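Local structure of DNA repair protein RecO (Deinococcus radiodurans, 1U5K) at residues Glu85-Arg88 with Tyr89-His93; Phe116-Ser119 with Leu120-Val123; Pro129-Val132 with Ala133-Ser137; Gln204-Pro207 with Ser208-Pro212. The protein is probably involved in DNA repair and in recombination by the RecF pathway, and carries a zinc ion. All coordinates share one frame; numbering follows the deposited sequence.

All four contacts are local, each within one continuous run of the chain, and all lie in the region assigned to the C-terminal RecO family. Interactions 1, 2 and 3 sit on three successive helices, 86-102, 110-125 and 129-141, which touch pairwise. Interaction 3 is buried and mostly apolar; interaction 2, partly buried, combines Phe116-Leu120 packing with a serine hydroxyl bonded to its own helix; interaction 1 is a surface contact at a helix start, with a Glu85-Arg88 salt bridge. In interaction 4, peripheral and leading into helix 211-225, an arginine holds a loop carbonyl oxygen. Its centre lies about 11 Å from that of interaction 3, which it meets through Glu130-Arg211 and Trp131 packing on Pro205.

Interaction 1. Residues Glu85-Arg88 with Tyr89-His93; sequences EPER and YAFAH
Glu87 and Phe91, one helical turn apart, lie side by side and point the same way, with CG of Glu87 4.0 Å from CE1 of Phe91. Traced outward, the Phe91 side chain keeps meeting the turn before it. Its CB rests beside the carbonyl oxygens of Glu87 and Arg88, its CD1 comes to 3.3 Å from Glu87 O, and CE1 reaches the Glu87 methylene; CG set anti to the carbonyl carbon (chi1 -74°) sends the ring back along the helix this way. The ring also packs on Pro129, Glu130 and Ala133 of helix 129-141. Were the Phe91 ring cut back to an alanine, a gap would probably open between the two helices and leave the Glu87 CG without its neighbour.

The N-cap residue Glu85 starts the helix: its O accepts from Tyr89 N at 2.8 Å, an almost straight bond (176°). Its OE1 takes NE of Arg88 at 2.9 Å in a salt bridge, lying in the guanidinium plane but approached from above the carboxylate plane. NH1 of Arg88 turns to the carbonyl oxygens of Val123 and Gln126. One arginine thus probably balances a carboxylate at the helix start while tying that start to the end of helix 110-125.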
# COMPACT_ATOMS: atom_id res chain seq x y z
N GLU A 85 3.02 -1.86 22.21
CA GLU A 85 3.90 -2.99 21.98
C GLU A 85 3.91 -3.30 20.47
O GLU A 85 2.84 -3.43 19.88
CB GLU A 85 3.45 -4.21 22.78
CG GLU A 85 3.42 -4.07 24.30
CD GLU A 85 2.74 -5.25 24.97
OE1 GLU A 85 2.76 -6.36 24.39
OE2 GLU A 85 2.19 -5.09 26.08
N PRO A 86 5.08 -3.39 19.85
CA PRO A 86 5.17 -3.50 18.38
C PRO A 86 4.35 -4.61 17.72
O PRO A 86 3.78 -4.38 16.65
CB PRO A 86 6.66 -3.68 18.12
CG PRO A 86 7.35 -3.12 19.32
CD PRO A 86 6.41 -3.30 20.48
N GLU A 87 4.30 -5.80 18.31
CA GLU A 87 3.52 -6.89 17.73
C GLU A 87 2.01 -6.63 17.78
O GLU A 87 1.28 -6.92 16.83
CB GLU A 87 3.85 -8.23 18.39
CG GLU A 87 2.93 -9.33 17.89
CD GLU A 87 3.28 -10.72 18.38
OE1 GLU A 87 3.23 -10.93 19.61
OE2 GLU A 87 3.58 -11.59 17.53
N ARG A 88 1.55 -6.08 18.90
CA ARG A 88 0.16 -5.71 19.07
C ARG A 88 -0.20 -4.54 18.17
O ARG A 88 -1.26 -4.53 17.56
CB ARG A 88 -0.12 -5.39 20.54
CG ARG A 88 0.18 -6.56 21.49
CD ARG A 88 -0.26 -6.34 22.90
NE ARG A 88 0.14 -7.45 23.74
CZ ARG A 88 -0.53 -8.58 23.94
NH1 ARG A 88 -1.72 -8.77 23.38
NH2 ARG A 88 0.02 -9.52 24.69
N TYR A 89 0.65 -3.52 18.10
CA TYR A 89 0.43 -2.42 17.18
C TYR A 89 0.20 -2.92 15.76
O TYR A 89 -0.74 -2.48 15.10
CB TYR A 89 1.59 -1.43 17.22
CG TYR A 89 1.35 -0.15 16.47
CD1 TYR A 89 1.00 1.01 17.14
CD2 TYR A 89 1.52 -0.09 15.09
CE1 TYR A 89 0.80 2.19 16.46
CE2 TYR A 89 1.33 1.10 14.39
CZ TYR A 89 0.98 2.24 15.10
OH TYR A 89 0.77 3.44 14.45
N ALA A 90 1.03 -3.86 15.32
CA ALA A 90 0.99 -4.39 13.97
C ALA A 90 -0.35 -5.03 13.65
O ALA A 90 -0.87 -4.83 12.56
CB ALA A 90 2.15 -5.38 13.73
N PHE A 91 -0.92 -5.79 14.59
CA PHE A 91 -2.21 -6.43 14.41
C PHE A 91 -3.38 -5.45 14.52
O PHE A 91 -4.33 -5.59 13.75
CB PHE A 91 -2.34 -7.69 15.28
CG PHE A 91 -1.53 -8.85 14.76
CD1 PHE A 91 -0.44 -9.33 15.46
CD2 PHE A 91 -1.83 -9.43 13.53
CE1 PHE A 91 0.36 -10.35 14.94
CE2 PHE A 91 -1.06 -10.47 13.03
CZ PHE A 91 0.06 -10.94 13.72
N ALA A 92 -3.32 -4.47 15.43
CA ALA A 92 -4.29 -3.39 15.49
C ALA A 92 -4.34 -2.67 14.14
O ALA A 92 -5.41 -2.37 13.62
CB ALA A 92 -3.98 -2.37 16.62
N HIS A 93 -3.17 -2.40 13.58
CA HIS A 93 -3.03 -1.68 12.32
C HIS A 93 -3.61 -2.47 11.15
O HIS A 93 -4.32 -1.92 10.32
CB HIS A 93 -1.55 -1.41 12.15
CG HIS A 93 -1.19 -0.41 11.10
ND1 HIS A 93 -2.02 0.61 10.70
CD2 HIS A 93 -0.03 -0.24 10.41
CE1 HIS A 93 -1.40 1.35 9.80
NE2 HIS A 93 -0.21 0.83 9.58

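Interaction 2. Residues Phe116-Ser119 with Leu120-Val123; sequences FAAS and LRGV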
# COMPACT_ATOMS: atom_id res chain seq x y z
N PHE A 116 -15.40 -4.69 15.51
CA PHE A 116 -14.10 -4.05 15.32
C PHE A 116 -13.43 -3.63 16.64
O PHE A 116 -12.25 -3.89 16.88
CB PHE A 116 -14.20 -2.87 14.36
CG PHE A 116 -12.92 -2.12 14.21
CD1 PHE A 116 -11.90 -2.65 13.42
CD2 PHE A 116 -12.72 -0.93 14.86
CE1 PHE A 116 -10.69 -2.00 13.32
CE2 PHE A 116 -11.52 -0.26 14.74
CZ PHE A 116 -10.51 -0.80 13.98
N ALA A 117 -14.18 -2.95 17.50
CA ALA A 117 -13.68 -2.50 18.79
C ALA A 117 -13.19 -3.70 19.61
O ALA A 117 -12.10 -3.65 20.21
CB ALA A 117 -14.74 -1.71 19.54
N ALA A 118 -13.93 -4.80 19.56
CA ALA A 118 -13.55 -6.01 20.31
C ALA A 118 -12.25 -6.60 19.76
O ALA A 118 -11.44 -7.13 20.50
CB ALA A 118 -14.66 -7.05 20.26
N SER A 119 -12.05 -6.48 18.45
CA SER A 119 -10.84 -6.96 17.81
C SER A 119 -9.64 -6.22 18.36
O SER A 119 -8.62 -6.85 18.63
CB SER A 119 -10.94 -6.90 16.27
OG SER A 119 -10.56 -5.65 15.75
N LEU A 120 -9.74 -4.91 18.52
CA LEU A 120 -8.67 -4.13 19.12
C LEU A 120 -8.41 -4.47 20.59
O LEU A 120 -7.26 -4.57 21.00
CB LEU A 120 -8.95 -2.63 18.98
CG LEU A 120 -9.00 -2.05 17.57
CD1 LEU A 120 -9.04 -0.54 17.65
CD2 LEU A 120 -7.90 -2.53 16.65
N ARG A 121 -9.45 -4.63 21.39
CA ARG A 121 -9.32 -5.13 22.75
C ARG A 121 -8.60 -6.48 22.79
O ARG A 121 -7.64 -6.64 23.53
CB ARG A 121 -10.70 -5.24 23.39
CG ARG A 121 -11.20 -3.86 23.77
CD ARG A 121 -12.41 -3.82 24.69
NE ARG A 121 -13.47 -4.76 24.38
CZ ARG A 121 -14.48 -4.51 23.55
NH1 ARG A 121 -14.55 -3.38 22.85
NH2 ARG A 121 -15.39 -5.45 23.39
N GLY A 122 -9.05 -7.44 21.99
CA GLY A 122 -8.37 -8.72 21.86
C GLY A 122 -6.91 -8.66 21.49
O GLY A 122 -6.09 -9.39 22.06
N VAL A 123 -6.55 -7.81 20.53
CA VAL A 123 -5.16 -7.68 20.11
C VAL A 123 -4.37 -7.03 21.23
O VAL A 123 -3.19 -7.30 21.42
CB VAL A 123 -5.05 -6.86 18.81
CG1 VAL A 123 -3.68 -6.28 18.60
CG2 VAL A 123 -5.47 -7.71 17.61
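The ring of Phe116 has Leu120 over one face: CG stands above it and CD1 comes to 3.8 Å from CE2, the two side chains crossing at a slant. Phe116 reaches this place with its CG anti to the backbone N (chi1 176°), while Leu120 leans back from the following turn. The second flat group, the guanidinium of Arg121, lies over the backbone of the preceding turn. CA of Ala118 sits 3.5 Å from its plane, offset toward the rim, and Ala118 N is over the same group. A bend at chi3 (-43°) folds the chain back, bringing NH2 to 3.6 Å from Ala118 CB and NH1 to 3.7 Å from Ala117 CB.

These are i to i+4 and i to i+3 contacts within the alpha-helix 110-125, which packs on helices 86-102 and 129-141, while Phe116, Ala117 and Leu120 also meet Ile11 of strand 5-17. Four successive backbone bonds join the turns; that from Gly122 N to Ala118 O is 2.8 Å.

Phe116 O serves two donors. Leu120 N gives the helical bond at 3.2 Å, and Ser119 OG donates at 2.7 Å, in the carbonyl plane and on a lone pair. The serine hydroxyl can do so because it stands between its own backbone N and carbonyl carbon (chi1 86°), which turns this buried polar group back onto its own helix, beside Met95 and Met136 of the neighbouring helices.

Interaction 3. Residues Pro129-Val132 with Ala133-Ser137; sequences PEWV and ALVMS
Trp131 meets Leu134 and Val135 one turn further on, and the one polar atom of its side chain is satisfied from another part of the chain: NE1 donates to the carbonyl oxygen of Ser201. The bond leaves from the indole nitrogen, while the ring carbons take up apolar packing. CG2 of Val135 lies over the five-membered ring, 3.7 Å from its centroid and 24° off the normal, a CH-pi contact. Leu134 crosses the indole at about a right angle, CD1 at 3.8 Å from CZ3. Loss of the Trp131 indole to a leucine is likely to leave Ser201 O without this donor and to open a gap beside the Val135 methyl.

The segment begins helix 129-141, which is bordered by helices 86-102, 110-125 and 211-225 and is here almost wholly buried. Four i to i+4 bonds in turn settle the carbonyl oxygens of Pro129, Glu130, Trp131 and Val132, the second from Leu134 N at 2.9 Å in the carbonyl plane and the fourth from Met136 N, also at 2.9 Å. Near the helix start Asp128 OD1 accepts a weak bond from Trp131 N.

The carboxylate of Glu130 is likewise occupied by outside partners: OE1 forms a salt bridge with NH1 of Arg211 and OE2 accepts from Trp215 NE1. On another side of the helix Val132 and Met136 run side by side, CG1 of the valine 3.9 Å from CG of the methionine. Bends at chi2 and chi3 (-62° and -81°) then carry the thioether away from the valine, toward Leu115, Ala118 and Ser119 of helix 110-125.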
# COMPACT_ATOMS: atom_id res chain seq x y z
N PRO A 129 -2.21 -12.42 19.58
CA PRO A 129 -2.90 -11.40 18.78
C PRO A 129 -3.04 -11.77 17.31
O PRO A 129 -4.07 -11.37 16.77
CB PRO A 129 -2.10 -10.13 19.04
CG PRO A 129 -0.80 -10.60 19.43
CD PRO A 129 -0.99 -11.89 20.21
N GLU A 130 -2.14 -12.55 16.72
CA GLU A 130 -2.33 -13.00 15.35
C GLU A 130 -3.65 -13.76 15.25
O GLU A 130 -4.42 -13.57 14.30
CB GLU A 130 -1.19 -13.88 14.82
CG GLU A 130 -1.43 -14.25 13.36
CD GLU A 130 -0.49 -15.28 12.80
OE1 GLU A 130 0.12 -15.98 13.63
OE2 GLU A 130 -0.33 -15.41 11.56
N TRP A 131 -3.92 -14.61 16.24
CA TRP A 131 -5.11 -15.45 16.21
C TRP A 131 -6.37 -14.59 16.38
O TRP A 131 -7.40 -14.84 15.75
CB TRP A 131 -5.08 -16.60 17.23
CG TRP A 131 -6.24 -17.52 17.06
CD1 TRP A 131 -7.22 -17.77 17.96
CD2 TRP A 131 -6.57 -18.29 15.90
NE1 TRP A 131 -8.15 -18.63 17.43
CE2 TRP A 131 -7.76 -18.98 16.17
CE3 TRP A 131 -5.97 -18.47 14.64
CZ2 TRP A 131 -8.38 -19.83 15.24
CZ3 TRP A 131 -6.59 -19.26 13.72
CH2 TRP A 131 -7.76 -19.97 14.03
N VAL A 132 -6.29 -13.58 17.25
CA VAL A 132 -7.41 -12.64 17.37
C VAL A 132 -7.70 -12.04 15.99
O VAL A 132 -8.85 -11.98 15.55
CB VAL A 132 -7.12 -11.55 18.41
CG1 VAL A 132 -8.26 -10.55 18.53
CG2 VAL A 132 -6.89 -12.16 19.80
N ALA A 133 -6.66 -11.59 15.30
CA ALA A 133 -6.86 -10.92 14.02
C ALA A 133 -7.41 -11.85 12.94
O ALA A 133 -8.29 -11.43 12.20
CB ALA A 133 -5.57 -10.24 13.55
N LEU A 134 -6.93 -13.09 12.87
CA LEU A 134 -7.49 -14.09 11.98
C LEU A 134 -8.98 -14.27 12.22
O LEU A 134 -9.81 -14.19 11.31
CB LEU A 134 -6.77 -15.44 12.03
CG LEU A 134 -5.63 -15.56 11.04
CD1 LEU A 134 -4.84 -16.81 11.35
CD2 LEU A 134 -6.04 -15.47 9.56
N VAL A 135 -9.33 -14.49 13.48
CA VAL A 135 -10.69 -14.77 13.86
C VAL A 135 -11.62 -13.61 13.55
O VAL A 135 -12.69 -13.80 12.98
CB VAL A 135 -10.78 -15.18 15.34
CG1 VAL A 135 -12.21 -15.19 15.82
CG2 VAL A 135 -10.14 -16.53 15.51
N MET A 136 -11.17 -12.40 13.89
CA MET A 136 -11.98 -11.20 13.80
C MET A 136 -12.12 -10.78 12.34
O MET A 136 -13.20 -10.38 11.90
CB MET A 136 -11.34 -10.09 14.64
CG MET A 136 -11.36 -10.43 16.13
SD MET A 136 -13.01 -10.61 16.78
CE MET A 136 -13.42 -9.04 17.01
N SER A 137 -11.04 -10.90 11.58
CA SER A 137 -11.12 -10.58 10.16
C SER A 137 -12.11 -11.49 9.40
O SER A 137 -12.97 -11.01 8.65
CB SER A 137 -9.68 -10.40 9.63
OG SER A 137 -9.14 -11.68 9.36

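Interaction 4. Residues Gln204-Pro207 with Ser208-Pro212; sequences QPVP and SADRP
Arg211 reaches back across the turn to Val206, whose carbonyl oxygen it grips with two nitrogens; the turn is a short 3-10 segment, 208-210, that leads from the loop into helix 211-225. Among the hydrogen bonds, NE meets Val206 O at 2.9 Å (154°) and NH2 meets the same oxygen at 3.0 Å (142°). The oxygen lies at the edge of the guanidinium, in its plane, a side-on grip by NE and NH2 that probably restrains rotation of the group, which the extended chain from CG to NE carries back to the loop. The turn itself is closed by Asp210 N, which donates to Pro207 O at 2.9 Å from above the carbonyl plane, and by the 3-10 bond of Arg211 N to Ser208 O.

The charged contacts involve the same guanidinium: NH2 also forms a salt bridge with Asp128, joining this turn to the residue just before helix 129-141.

Van der Waals packing completes the account. Pro205 CB lies 3.9 Å from Arg211 NH2. Pro207 runs alongside Asp210, with Pro207 CG 3.9 Å from Asp210 OD2. Val206 crosses Asp210 at about a right angle, the valine's CG1 coming to 3.4 Å from the aspartate's CB.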
# COMPACT_ATOMS: atom_id res chain seq x y z
N GLN A 204 -10.12 -22.39 20.06
CA GLN A 204 -9.58 -23.38 19.14
C GLN A 204 -8.56 -22.84 18.15
O GLN A 204 -8.79 -22.93 16.94
CB GLN A 204 -10.71 -24.01 18.32
CG GLN A 204 -11.94 -24.41 19.12
CD GLN A 204 -12.54 -25.74 18.69
OE1 GLN A 204 -11.99 -26.44 17.83
NE2 GLN A 204 -13.66 -26.11 19.31
N PRO A 205 -7.42 -22.32 18.61
CA PRO A 205 -6.45 -21.76 17.66
C PRO A 205 -5.92 -22.79 16.67
O PRO A 205 -5.74 -23.96 17.00
CB PRO A 205 -5.32 -21.24 18.56
CG PRO A 205 -5.46 -21.99 19.86
CD PRO A 205 -6.93 -22.25 20.00
N VAL A 206 -5.69 -22.35 15.43
CA VAL A 206 -5.06 -23.17 14.42
C VAL A 206 -3.57 -22.97 14.65
O VAL A 206 -3.14 -21.87 14.98
CB VAL A 206 -5.50 -22.74 13.01
CG1 VAL A 206 -4.55 -23.19 11.92
CG2 VAL A 206 -6.90 -23.26 12.72
N PRO A 207 -2.79 -24.04 14.54
CA PRO A 207 -1.35 -23.96 14.76
C PRO A 207 -0.71 -23.01 13.76
O PRO A 207 -1.17 -22.88 12.63
CB PRO A 207 -0.84 -25.38 14.50
CG PRO A 207 -2.02 -26.23 14.53
CD PRO A 207 -3.23 -25.42 14.26
N SER A 208 0.40 -22.43 14.18
CA SER A 208 1.07 -21.36 13.47
C SER A 208 1.46 -21.81 12.06
O SER A 208 1.43 -21.02 11.11
CB SER A 208 2.27 -20.89 14.29
OG SER A 208 3.10 -20.05 13.52
N ALA A 209 1.82 -23.09 11.93
CA ALA A 209 2.23 -23.62 10.64
C ALA A 209 1.09 -23.53 9.63
O ALA A 209 1.36 -23.36 8.46
CB ALA A 209 2.69 -25.08 10.77
N ASP A 210 -0.16 -23.67 10.07
CA ASP A 210 -1.31 -23.64 9.18
C ASP A 210 -1.91 -22.26 8.91
O ASP A 210 -2.82 -22.11 8.09
CB ASP A 210 -2.41 -24.56 9.71
CG ASP A 210 -2.02 -26.02 9.68
OD1 ASP A 210 -1.36 -26.48 8.73
OD2 ASP A 210 -2.31 -26.78 10.63
N ARG A 211 -1.35 -21.23 9.53
CA ARG A 211 -1.95 -19.91 9.42
C ARG A 211 -1.71 -19.20 8.09
O ARG A 211 -2.62 -18.53 7.63
CB ARG A 211 -1.55 -19.04 10.60
CG ARG A 211 -2.17 -19.48 11.90
CD ARG A 211 -1.74 -18.62 13.06
NE ARG A 211 -2.13 -19.25 14.31
CZ ARG A 211 -2.01 -18.73 15.52
NH1 ARG A 211 -1.48 -17.53 15.68
NH2 ARG A 211 -2.47 -19.41 16.56
N PRO A 212 -0.53 -19.31 7.48
CA PRO A 212 -0.33 -18.69 6.16
C PRO A 212 -1.43 -19.07 5.17
O PRO A 212 -1.88 -18.20 4.42
CB PRO A 212 1.08 -19.15 5.76
CG PRO A 212 1.77 -19.30 7.09
CD PRO A 212 0.71 -19.92 7.97